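PDB 2WAN: pullulanase from Bacillus acidopullulyticus, which hydrolyses the alpha-1,6-glucosidic linkages of pullulan and, as a debranching enzyme of the alpha-amylase type, probably those of branched starch. Local coordinates for residues 494-499 against 508-513; 490-495 against 550-555; 849-854 against 869-874; 874-879 against 912-917. All coordinates share one frame; numbering follows the deposited sequence.

Contact 1 (494-499 against 508-513)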
# COMPACT_ATOMS: atom_id res chain seq x y z
N PHE A 494 -4.55 1.68 -17.16
CA PHE A 494 -4.73 0.28 -16.82
C PHE A 494 -5.16 -0.56 -18.03
O PHE A 494 -5.59 -0.02 -19.06
CB PHE A 494 -5.67 0.12 -15.60
CG PHE A 494 -6.98 0.86 -15.71
CD1 PHE A 494 -8.07 0.29 -16.37
CD2 PHE A 494 -7.14 2.13 -15.11
CE1 PHE A 494 -9.29 0.96 -16.46
CE2 PHE A 494 -8.37 2.80 -15.20
CZ PHE A 494 -9.44 2.22 -15.87
N ASN A 495 -5.07 -1.88 -17.90
CA ASN A 495 -5.20 -2.77 -19.05
C ASN A 495 -6.63 -3.21 -19.40
O ASN A 495 -6.91 -3.58 -20.55
CB ASN A 495 -4.31 -4.00 -18.82
CG ASN A 495 -4.21 -4.89 -20.05
OD1 ASN A 495 -3.60 -4.50 -21.07
ND2 ASN A 495 -4.83 -6.07 -19.99
N SER A 496 -7.55 -3.15 -18.42
CA SER A 496 -8.84 -3.84 -18.52
C SER A 496 -9.85 -3.20 -19.47
O SER A 496 -10.83 -3.83 -19.89
CB SER A 496 -9.46 -4.02 -17.12
OG SER A 496 -9.38 -2.82 -16.37
N ILE A 497 -9.60 -1.95 -19.85
CA ILE A 497 -10.46 -1.27 -20.80
C ILE A 497 -9.72 -1.11 -22.13
O ILE A 497 -8.62 -0.57 -22.19
CB ILE A 497 -10.94 0.12 -20.28
CG1 ILE A 497 -11.77 -0.06 -18.98
CG2 ILE A 497 -11.71 0.91 -21.40
CD1 ILE A 497 -12.31 1.26 -18.38
N ASP A 498 -10.33 -1.64 -23.19
CA ASP A 498 -9.87 -1.43 -24.55
C ASP A 498 -10.26 -0.00 -24.91
O ASP A 498 -11.43 0.34 -24.90
CB ASP A 498 -10.56 -2.46 -25.47
CG ASP A 498 -10.26 -2.25 -26.97
OD1 ASP A 498 -9.72 -1.22 -27.42
OD2 ASP A 498 -10.62 -3.18 -27.72
N GLU A 499 -9.27 0.84 -25.22
CA GLU A 499 -9.52 2.25 -25.52
C GLU A 499 -10.35 2.51 -26.77
O GLU A 499 -10.80 3.64 -26.99
CB GLU A 499 -8.22 3.05 -25.57
CG GLU A 499 -7.59 3.22 -24.17
CD GLU A 499 -6.28 4.00 -24.18
OE1 GLU A 499 -5.67 4.18 -25.27
OE2 GLU A 499 -5.84 4.44 -23.09
N GLY A 508 -10.08 -0.12 -12.31
CA GLY A 508 -8.72 0.21 -12.74
C GLY A 508 -7.57 -0.29 -11.89
O GLY A 508 -6.48 0.31 -11.91
N TYR A 509 -7.78 -1.38 -11.14
CA TYR A 509 -6.70 -1.90 -10.27
C TYR A 509 -5.74 -2.85 -11.00
O TYR A 509 -5.05 -3.64 -10.36
CB TYR A 509 -7.24 -2.51 -8.95
CG TYR A 509 -7.89 -1.42 -8.13
CD1 TYR A 509 -7.10 -0.53 -7.39
CD2 TYR A 509 -9.28 -1.25 -8.13
CE1 TYR A 509 -7.67 0.51 -6.68
CE2 TYR A 509 -9.86 -0.23 -7.42
CZ TYR A 509 -9.05 0.65 -6.70
OH TYR A 509 -9.64 1.70 -6.02
N ASP A 510 -5.70 -2.74 -12.33
CA ASP A 510 -4.77 -3.53 -13.17
C ASP A 510 -3.83 -2.62 -14.00
O ASP A 510 -3.91 -2.56 -15.24
CB ASP A 510 -5.54 -4.54 -14.05
CG ASP A 510 -6.51 -3.88 -15.02
OD1 ASP A 510 -7.19 -2.90 -14.67
OD2 ASP A 510 -6.60 -4.39 -16.16
N PRO A 511 -2.93 -1.89 -13.31
CA PRO A 511 -2.12 -0.88 -14.02
C PRO A 511 -1.18 -1.46 -15.08
O PRO A 511 -0.66 -2.59 -14.95
CB PRO A 511 -1.30 -0.23 -12.89
CG PRO A 511 -1.24 -1.28 -11.83
CD PRO A 511 -2.55 -1.99 -11.88
N ARG A 512 -0.97 -0.69 -16.13
CA ARG A 512 -0.08 -1.07 -17.22
C ARG A 512 0.95 0.01 -17.53
O ARG A 512 2.14 -0.29 -17.71
CB ARG A 512 -0.88 -1.38 -18.49
CG ARG A 512 -0.03 -1.89 -19.71
CD ARG A 512 -0.96 -2.18 -20.90
NE ARG A 512 -1.52 -0.93 -21.41
CZ ARG A 512 -2.72 -0.79 -21.96
NH1 ARG A 512 -3.52 -1.83 -22.14
NH2 ARG A 512 -3.10 0.41 -22.36
N ASN A 513 0.49 1.26 -17.63
CA ASN A 513 1.41 2.40 -17.93
C ASN A 513 1.30 3.44 -16.82
O ASN A 513 0.41 4.30 -16.82
CB ASN A 513 1.14 3.02 -19.32
CG ASN A 513 1.06 1.96 -20.43
OD1 ASN A 513 2.08 1.54 -21.01
ND2 ASN A 513 -0.14 1.51 -20.69
O HOH W 1 -6.19 -6.72 -17.33
O HOH W 2 -6.38 -2.09 -22.92
O HOH W 3 -5.94 -0.29 -23.11
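Arg512 NH1 is gripped by two acceptors, the side-chain OD1 of Asn495 at 2.9 Å and a water that also binds the carbonyl oxygens of Asn495 and Ile497. OD1 lies at the edge of the guanidinium and close to its plane, although the amide plane stands at 85° to it. The arginine runs straight to CD and then bends (chi3 68°), which turns NE aside from the line of the aliphatic chain. A second water ties NH2 to Ile497 O, and Glu493 adds a salt bridge to the same nitrogen.

Asp510 is the other anchor. Its OD1 accepts a bond from Ser496 OG at 2.8 Å on the syn side, while OD2 accepts a hydrogen bond from a water (2.6 Å) that in turn accepts from Asn495 ND2. Its carbonyl O receives Asn495 N at 3.0 Å.

Next to these polar groups Phe494 and Pro511 form an antiparallel non-hydrogen-bonded pair whose side chains diverge. The Phe494 ring lies with one face against Gly508 CA, which stands 3.4 Å from the ring centroid in a CH-pi contact. Any CB at Gly508 would collide with Phe494 CE2, so the ring can lie flat on the backbone because the residue is glycine. Gly508 to Pro511 belong to the YNWGYDP signature of type I pullulanases.

Between the two segments the carboxylate of Asp510 is met by a hydroxyl and a water, and Arg512 by an amide oxygen and waters. The charge of Arg512 is probably balanced by Glu493, outside these segments, while Asn495 and the waters fix how the guanidinium is turned.

Contact 2 (490-495 against 550-555)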
# COMPACT_ATOMS: atom_id res chain seq x y z
N PRO A 490 -8.32 4.79 -9.58
CA PRO A 490 -7.14 4.85 -10.46
C PRO A 490 -7.29 5.55 -11.82
O PRO A 490 -8.12 5.15 -12.66
CB PRO A 490 -6.77 3.39 -10.62
CG PRO A 490 -7.06 2.85 -9.23
CD PRO A 490 -8.41 3.49 -8.88
N VAL A 491 -6.48 6.58 -12.01
CA VAL A 491 -6.37 7.25 -13.33
C VAL A 491 -5.02 7.01 -14.02
O VAL A 491 -4.76 7.57 -15.09
CB VAL A 491 -6.71 8.76 -13.25
CG1 VAL A 491 -8.15 8.97 -12.71
CG2 VAL A 491 -5.66 9.54 -12.41
N GLU A 492 -4.13 6.22 -13.42
CA GLU A 492 -2.94 5.75 -14.17
C GLU A 492 -3.39 4.61 -15.08
O GLU A 492 -4.06 3.67 -14.64
CB GLU A 492 -1.83 5.27 -13.24
CG GLU A 492 -1.28 6.40 -12.37
CD GLU A 492 -0.24 5.95 -11.36
OE1 GLU A 492 -0.11 4.73 -11.10
OE2 GLU A 492 0.44 6.86 -10.82
N GLU A 493 -3.01 4.72 -16.36
CA GLU A 493 -3.39 3.77 -17.42
C GLU A 493 -3.39 2.30 -17.00
O GLU A 493 -2.37 1.76 -16.55
CB GLU A 493 -2.45 3.93 -18.62
CG GLU A 493 -2.83 3.05 -19.82
CD GLU A 493 -3.97 3.59 -20.66
OE1 GLU A 493 -4.47 4.70 -20.38
OE2 GLU A 493 -4.40 2.88 -21.60
N PHE A 494 -4.55 1.68 -17.16
CA PHE A 494 -4.73 0.28 -16.82
C PHE A 494 -5.16 -0.56 -18.03
O PHE A 494 -5.59 -0.02 -19.06
CB PHE A 494 -5.67 0.12 -15.60
CG PHE A 494 -6.98 0.86 -15.71
CD1 PHE A 494 -8.07 0.29 -16.37
CD2 PHE A 494 -7.14 2.13 -15.11
CE1 PHE A 494 -9.29 0.96 -16.46
CE2 PHE A 494 -8.37 2.80 -15.20
CZ PHE A 494 -9.44 2.22 -15.87
N ASN A 495 -5.07 -1.88 -17.90
CA ASN A 495 -5.20 -2.77 -19.05
C ASN A 495 -6.63 -3.21 -19.40
O ASN A 495 -6.91 -3.58 -20.55
CB ASN A 495 -4.31 -4.00 -18.82
CG ASN A 495 -4.21 -4.89 -20.05
OD1 ASN A 495 -3.60 -4.50 -21.07
ND2 ASN A 495 -4.83 -6.07 -19.99
N MET A 550 -4.47 10.92 -5.67
CA MET A 550 -4.61 9.78 -6.59
C MET A 550 -4.54 8.44 -5.89
O MET A 550 -3.56 8.17 -5.21
CB MET A 550 -3.54 9.86 -7.68
CG MET A 550 -3.86 10.88 -8.78
SD MET A 550 -2.48 11.07 -9.96
CE MET A 550 -2.33 9.41 -10.65
N ASP A 551 -5.54 7.60 -6.11
CA ASP A 551 -5.42 6.14 -5.81
C ASP A 551 -4.39 5.58 -6.79
O ASP A 551 -4.55 5.72 -8.01
CB ASP A 551 -6.79 5.50 -6.02
CG ASP A 551 -6.88 4.07 -5.51
OD1 ASP A 551 -5.84 3.39 -5.35
OD2 ASP A 551 -8.02 3.63 -5.26
N VAL A 552 -3.32 4.98 -6.27
CA VAL A 552 -2.24 4.42 -7.12
C VAL A 552 -1.93 2.98 -6.74
O VAL A 552 -2.00 2.60 -5.56
CB VAL A 552 -0.95 5.30 -7.07
CG1 VAL A 552 -1.19 6.67 -7.78
CG2 VAL A 552 -0.52 5.54 -5.62
N VAL A 553 -1.59 2.18 -7.75
CA VAL A 553 -1.49 0.73 -7.62
C VAL A 553 -0.08 0.26 -8.01
O VAL A 553 0.08 -0.57 -8.92
CB VAL A 553 -2.58 0.03 -8.47
CG1 VAL A 553 -2.73 -1.47 -8.12
CG2 VAL A 553 -3.96 0.77 -8.34
N TYR A 554 0.93 0.77 -7.30
CA TYR A 554 2.33 0.35 -7.48
C TYR A 554 2.62 -1.05 -6.96
O TYR A 554 3.69 -1.58 -7.24
CB TYR A 554 3.32 1.37 -6.86
CG TYR A 554 3.23 2.71 -7.54
CD1 TYR A 554 3.71 2.89 -8.85
CD2 TYR A 554 2.60 3.79 -6.92
CE1 TYR A 554 3.59 4.13 -9.52
CE2 TYR A 554 2.48 5.04 -7.57
CZ TYR A 554 2.97 5.19 -8.87
OH TYR A 554 2.82 6.41 -9.50
N ASN A 555 1.69 -1.66 -6.24
CA ASN A 555 1.98 -2.95 -5.59
C ASN A 555 1.97 -4.17 -6.52
O ASN A 555 2.47 -5.23 -6.12
CB ASN A 555 1.04 -3.18 -4.40
CG ASN A 555 -0.39 -3.42 -4.83
OD1 ASN A 555 -0.72 -4.50 -5.33
ND2 ASN A 555 -1.26 -2.42 -4.66
O HOH W 4 -5.93 7.91 -9.38
O HOH W 5 -3.81 5.22 -10.61
O HOH W 6 -2.02 2.80 -10.52
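Glu492 reaches across to three residues of 550-555. Its OE2 lies 2.8 Å from Tyr554 OH and 3.5 Å from Val552 CG1, and its CG meets Met550 CE at 3.6 Å. The first torsion sets CG beside the backbone N, anti to the carbonyl carbon (chi1 -64°), and the extended chain carries the carboxylate on from there. The Glu492 and Tyr554 side chains cross at about a right angle, with carboxylate and ring planes 72° apart. An alanine in place of Glu492 would probably leave a gap beside Met550 CE and Val552 CG1 and deprive Tyr554 OH of its close carboxylate neighbour.

Pro490 makes a separate patch, CG against Val553 CG2 at 3.8 Å and CD against Asp551 OD2 at 3.6 Å. Val491 CG2 touches the Met550 methyl from another direction.

Water fills in where the backbones do not bond directly. One molecule accepts from Glu492 N and donates to Asp551 O at 2.7 Å; another accepts from Val553 N and donates to Glu492 OE1 at 2.8 Å. Farther out, Ser606 hydrogen-bonds Tyr554 OH, while Tyr509 and Arg620 hold the two oxygens of Asp551.

Residues 551-555 begin the first conserved sequence region of the alpha-amylase family, at the C-terminal end of barrel strand 547-552. That strand lies between parallel neighbours 485-488 and 618-621; Phe619 of the latter touches Met550 and Val552, and Trp610 of helix 597-614 packs on Glu492 and Met550.

Contact 3 (849-854 against 869-874). With SO4 (sulfate ion), chain M.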
# COMPACT_ATOMS: atom_id res chain seq x y z
N THR A 849 -25.22 3.58 29.52
CA THR A 849 -24.80 2.39 28.82
C THR A 849 -24.93 2.51 27.30
O THR A 849 -25.95 2.97 26.79
CB THR A 849 -25.63 1.18 29.28
OG1 THR A 849 -25.49 1.08 30.70
CG2 THR A 849 -25.11 -0.11 28.63
N ASN A 850 -23.87 2.10 26.61
CA ASN A 850 -23.84 2.09 25.16
C ASN A 850 -23.98 3.48 24.55
O ASN A 850 -24.66 3.67 23.56
CB ASN A 850 -24.86 1.12 24.54
CG ASN A 850 -24.48 0.74 23.13
OD1 ASN A 850 -23.30 0.56 22.83
ND2 ASN A 850 -25.47 0.66 22.24
N THR A 851 -23.35 4.46 25.19
CA THR A 851 -23.25 5.80 24.59
C THR A 851 -21.81 6.25 24.81
O THR A 851 -21.12 5.71 25.67
CB THR A 851 -24.22 6.85 25.23
OG1 THR A 851 -23.86 7.06 26.61
CG2 THR A 851 -25.70 6.41 25.12
N VAL A 852 -21.36 7.19 23.97
CA VAL A 852 -20.02 7.76 24.07
C VAL A 852 -20.17 9.28 24.10
O VAL A 852 -20.79 9.87 23.20
CB VAL A 852 -19.12 7.34 22.88
CG1 VAL A 852 -17.78 8.10 22.89
CG2 VAL A 852 -18.83 5.84 22.92
N ALA A 853 -19.62 9.90 25.14
CA ALA A 853 -19.67 11.36 25.30
C ALA A 853 -18.30 11.90 25.64
O ALA A 853 -17.62 11.33 26.49
CB ALA A 853 -20.66 11.76 26.39
N PHE A 854 -17.90 12.99 24.98
CA PHE A 854 -16.60 13.60 25.28
C PHE A 854 -16.63 15.10 25.22
O PHE A 854 -17.54 15.68 24.63
CB PHE A 854 -15.48 13.04 24.39
CG PHE A 854 -15.70 13.24 22.92
CD1 PHE A 854 -15.19 14.37 22.27
CD2 PHE A 854 -16.41 12.30 22.17
CE1 PHE A 854 -15.39 14.55 20.90
CE2 PHE A 854 -16.62 12.47 20.80
CZ PHE A 854 -16.10 13.59 20.16
N ILE A 869 -18.94 19.77 23.64
CA ILE A 869 -19.34 18.42 24.03
C ILE A 869 -19.98 17.70 22.86
O ILE A 869 -20.80 18.27 22.16
CB ILE A 869 -20.29 18.40 25.25
CG1 ILE A 869 -19.52 18.73 26.52
CG2 ILE A 869 -20.99 17.00 25.37
CD1 ILE A 869 -20.42 18.96 27.74
N VAL A 870 -19.57 16.45 22.62
CA VAL A 870 -20.20 15.60 21.61
C VAL A 870 -20.68 14.33 22.32
O VAL A 870 -19.94 13.75 23.11
CB VAL A 870 -19.19 15.19 20.50
CG1 VAL A 870 -19.80 14.17 19.51
CG2 VAL A 870 -18.67 16.42 19.74
N MET A 871 -21.90 13.88 22.01
CA MET A 871 -22.38 12.57 22.50
C MET A 871 -23.07 11.79 21.39
O MET A 871 -23.98 12.32 20.73
CB MET A 871 -23.34 12.74 23.69
CG MET A 871 -23.91 11.40 24.17
SD MET A 871 -24.77 11.64 25.72
CE MET A 871 -25.84 10.20 25.72
N TYR A 872 -22.64 10.54 21.19
CA TYR A 872 -23.27 9.63 20.24
C TYR A 872 -24.25 8.76 21.00
O TYR A 872 -23.86 8.10 21.97
CB TYR A 872 -22.23 8.72 19.56
CG TYR A 872 -21.00 9.42 19.03
CD1 TYR A 872 -21.09 10.46 18.12
CD2 TYR A 872 -19.73 8.98 19.41
CE1 TYR A 872 -19.93 11.10 17.62
CE2 TYR A 872 -18.58 9.61 18.93
CZ TYR A 872 -18.69 10.66 18.04
OH TYR A 872 -17.54 11.25 17.58
N ASN A 873 -25.51 8.77 20.57
CA ASN A 873 -26.54 7.89 21.13
C ASN A 873 -27.13 6.95 20.07
O ASN A 873 -28.08 7.33 19.38
CB ASN A 873 -27.69 8.68 21.76
CG ASN A 873 -28.77 7.76 22.30
OD1 ASN A 873 -28.48 6.62 22.63
ND2 ASN A 873 -30.00 8.23 22.36
N PRO A 874 -26.59 5.72 19.97
CA PRO A 874 -27.08 4.75 18.97
C PRO A 874 -28.35 4.03 19.38
O PRO A 874 -28.93 3.30 18.57
CB PRO A 874 -25.94 3.74 18.89
CG PRO A 874 -25.30 3.79 20.23
CD PRO A 874 -25.37 5.23 20.65
S SO4 M . -20.76 0.79 28.09
O1 SO4 M . -21.43 2.06 27.82
O2 SO4 M . -21.26 -0.24 27.18
O3 SO4 M . -19.32 0.93 27.92
O4 SO4 M . -21.03 0.40 29.48
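Val852 with Tyr872 and Phe854 with Val870 form antiparallel hydrogen-bonded pairs flanking the non-hydrogen-bonded pair Ala853 with Met871, the strand axes 4.7 Å apart at 178°. This is a beta hairpin of the all-beta domain that follows the catalytic barrel. Tyr872 N bonds Val852 O at 2.8 Å, whereas the return bond from Val852 N to Tyr872 O is weak, at 3.3 Å; both bonds between Phe854 and Val870 are sound.

Val852, Phe854, Val870 and Tyr872 share one face of the sheet. Phe854 CG sits between its backbone N and carbonyl carbon (chi1 60°), and the ring presents a face to Val870 CB, which approaches CZ to 3.5 Å, offset toward the rim. Tyr872 CE2 comes to the edge of the same ring; the two ring planes meet obliquely, 61° apart. Tyr872 OH is bonded to Thr769 of helix 753-769, which with helix 707-714 covers this face. An alanine in place of Phe854 would probably leave Val870 without its flat partner and open a gap beside the tyrosine ring.

On the other face Ala853 CB touches Met871 CB at 3.9 Å. The extended methionine continues along the sheet to set its CE 3.8 Å from Thr851 CB. Pro874 CD rests 3.4 Å from Asn850 O, and Asn850 N hydrogen-bonds O1 of a sulfate, probably from the crystallisation liquor, at 2.7 Å.

Contact 4 (874-879 against 912-917)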
# COMPACT_ATOMS: atom_id res chain seq x y z
N PRO A 874 -26.59 5.72 19.97
CA PRO A 874 -27.08 4.75 18.97
C PRO A 874 -28.35 4.03 19.38
O PRO A 874 -28.93 3.30 18.57
CB PRO A 874 -25.94 3.74 18.89
CG PRO A 874 -25.30 3.79 20.23
CD PRO A 874 -25.37 5.23 20.65
N ASN A 875 -28.78 4.23 20.62
CA ASN A 875 -29.91 3.49 21.17
C ASN A 875 -31.25 3.97 20.66
O ASN A 875 -31.40 5.11 20.22
CB ASN A 875 -29.84 3.54 22.69
CG ASN A 875 -28.53 3.03 23.20
OD1 ASN A 875 -28.23 1.84 23.09
ND2 ASN A 875 -27.70 3.94 23.73
N LYS A 876 -32.25 3.10 20.74
CA LYS A 876 -33.57 3.42 20.23
C LYS A 876 -34.44 4.27 21.17
O LYS A 876 -35.56 4.64 20.82
CB LYS A 876 -34.29 2.13 19.81
CG LYS A 876 -33.87 1.71 18.40
CD LYS A 876 -34.53 0.43 17.99
CE LYS A 876 -34.10 0.03 16.59
NZ LYS A 876 -34.62 -1.33 16.25
N THR A 877 -33.92 4.60 22.35
CA THR A 877 -34.59 5.55 23.23
C THR A 877 -33.67 6.72 23.50
O THR A 877 -32.45 6.59 23.36
CB THR A 877 -35.02 4.91 24.57
OG1 THR A 877 -33.88 4.39 25.24
CG2 THR A 877 -36.00 3.76 24.32
N SER A 878 -34.27 7.84 23.89
CA SER A 878 -33.50 9.02 24.27
C SER A 878 -32.69 8.71 25.51
O SER A 878 -33.06 7.84 26.31
CB SER A 878 -34.41 10.23 24.51
OG SER A 878 -35.24 10.01 25.65
N GLN A 879 -31.57 9.41 25.67
CA GLN A 879 -30.66 9.19 26.77
C GLN A 879 -30.25 10.54 27.33
O GLN A 879 -30.19 11.53 26.61
CB GLN A 879 -29.42 8.43 26.30
CG GLN A 879 -29.72 7.07 25.68
CD GLN A 879 -30.17 6.05 26.70
OE1 GLN A 879 -29.60 5.94 27.78
NE2 GLN A 879 -31.19 5.27 26.34
N PRO A 912 -31.77 12.80 21.69
CA PRO A 912 -32.74 11.91 21.01
C PRO A 912 -32.16 10.57 20.54
O PRO A 912 -30.94 10.42 20.35
CB PRO A 912 -33.19 12.73 19.79
CG PRO A 912 -32.90 14.13 20.12
CD PRO A 912 -31.73 14.14 21.07
N ALA A 913 -33.05 9.60 20.37
CA ALA A 913 -32.71 8.27 19.87
C ALA A 913 -31.92 8.35 18.55
O ALA A 913 -32.19 9.23 17.72
CB ALA A 913 -33.97 7.46 19.65
N ILE A 914 -30.96 7.44 18.40
CA ILE A 914 -30.10 7.31 17.19
C ILE A 914 -29.66 8.68 16.65
O ILE A 914 -30.02 9.08 15.54
CB ILE A 914 -30.77 6.48 16.06
CG1 ILE A 914 -31.63 5.36 16.65
CG2 ILE A 914 -29.70 5.91 15.11
CD1 ILE A 914 -32.22 4.44 15.59
N SER A 915 -28.90 9.41 17.46
CA SER A 915 -28.46 10.74 17.05
C SER A 915 -27.18 11.16 17.74
O SER A 915 -26.66 10.47 18.64
CB SER A 915 -29.56 11.77 17.35
OG SER A 915 -29.59 12.06 18.74
N THR A 916 -26.67 12.31 17.29
CA THR A 916 -25.48 12.91 17.89
C THR A 916 -25.85 14.27 18.47
O THR A 916 -26.52 15.08 17.81
CB THR A 916 -24.35 13.07 16.82
OG1 THR A 916 -24.00 11.78 16.32
CG2 THR A 916 -23.09 13.74 17.45
N LEU A 917 -25.46 14.48 19.72
CA LEU A 917 -25.67 15.77 20.41
C LEU A 917 -24.37 16.54 20.33
O LEU A 917 -23.31 15.97 20.53
CB LEU A 917 -26.00 15.53 21.89
CG LEU A 917 -26.08 16.77 22.80
CD1 LEU A 917 -27.43 17.46 22.64
CD2 LEU A 917 -25.79 16.41 24.26
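Ile914 adopts a left-handed backbone conformation (phi 41°, psi 63°) beside Asn875, and its N-H bonds Asn875 O at 3.0 Å. The first side-chain torsion, -34°, is twisted away from the staggered value and places CG1 3.6 Å from the same oxygen. Ala913, one residue earlier, points toward the loop: its CB lies 3.4 Å from Lys876 O, and its CA approaches Asn875 O equally closely. The Asn875 carbonyl is therefore met by one N-H and by carbon atoms of two successive residues. The side-chain ND2 of Asn875 bonds Asn873 OD1 and Asn850 O.

Ile914 and Ser915 both face Asn873, which makes this a G1 beta bulge at the start of strand 915-920, beside strand 868-873 in the sheet of the all-beta domain. Ser915 OG bonds back to Pro912 O at 2.7 Å, from well above the plane of that carbonyl, and closes the turn leading into the bulge. Pro912 O also accepts from Asn873 ND2, a nitrogen that serves Thr877 O as well, so one amide links both segments.

Farther along the loop the packing is thinner. Ser878 CB stands 4.2 Å from Pro912 CA, and Lys876 CG passes Ile914 CD1 at 4.3 Å while its ammonium group forms a salt bridge with Asp751. Ser878 OG and Ile914 O each hydrogen-bond a glycerol, probably from the crystallisation liquor.

How the contacts relate
The four contacts form two clusters in series along the chain. Contacts 1 and 2, centres 8 Å apart, share Phe494 and Asn495 in the excursion between barrel strands 485-488 and 547-552 of the catalytic domain: strand 492-494 pairs with 511-513 in the first and packs by barrel strand 547-552 in the second, and Tyr509 OH probably bonds Asp551 OD2 between them. Contacts 3 and 4, centres 9 Å apart, share Pro874 in the C-terminal all-beta domain, where strand 868-873 lies between 852-856 and 915-920; Asn873 N to Ser915 O is a probable bond joining them. Contacts 2 and 3 have centres about 40 Å apart, so the two pairs lie in separate parts of the chain and do not touch.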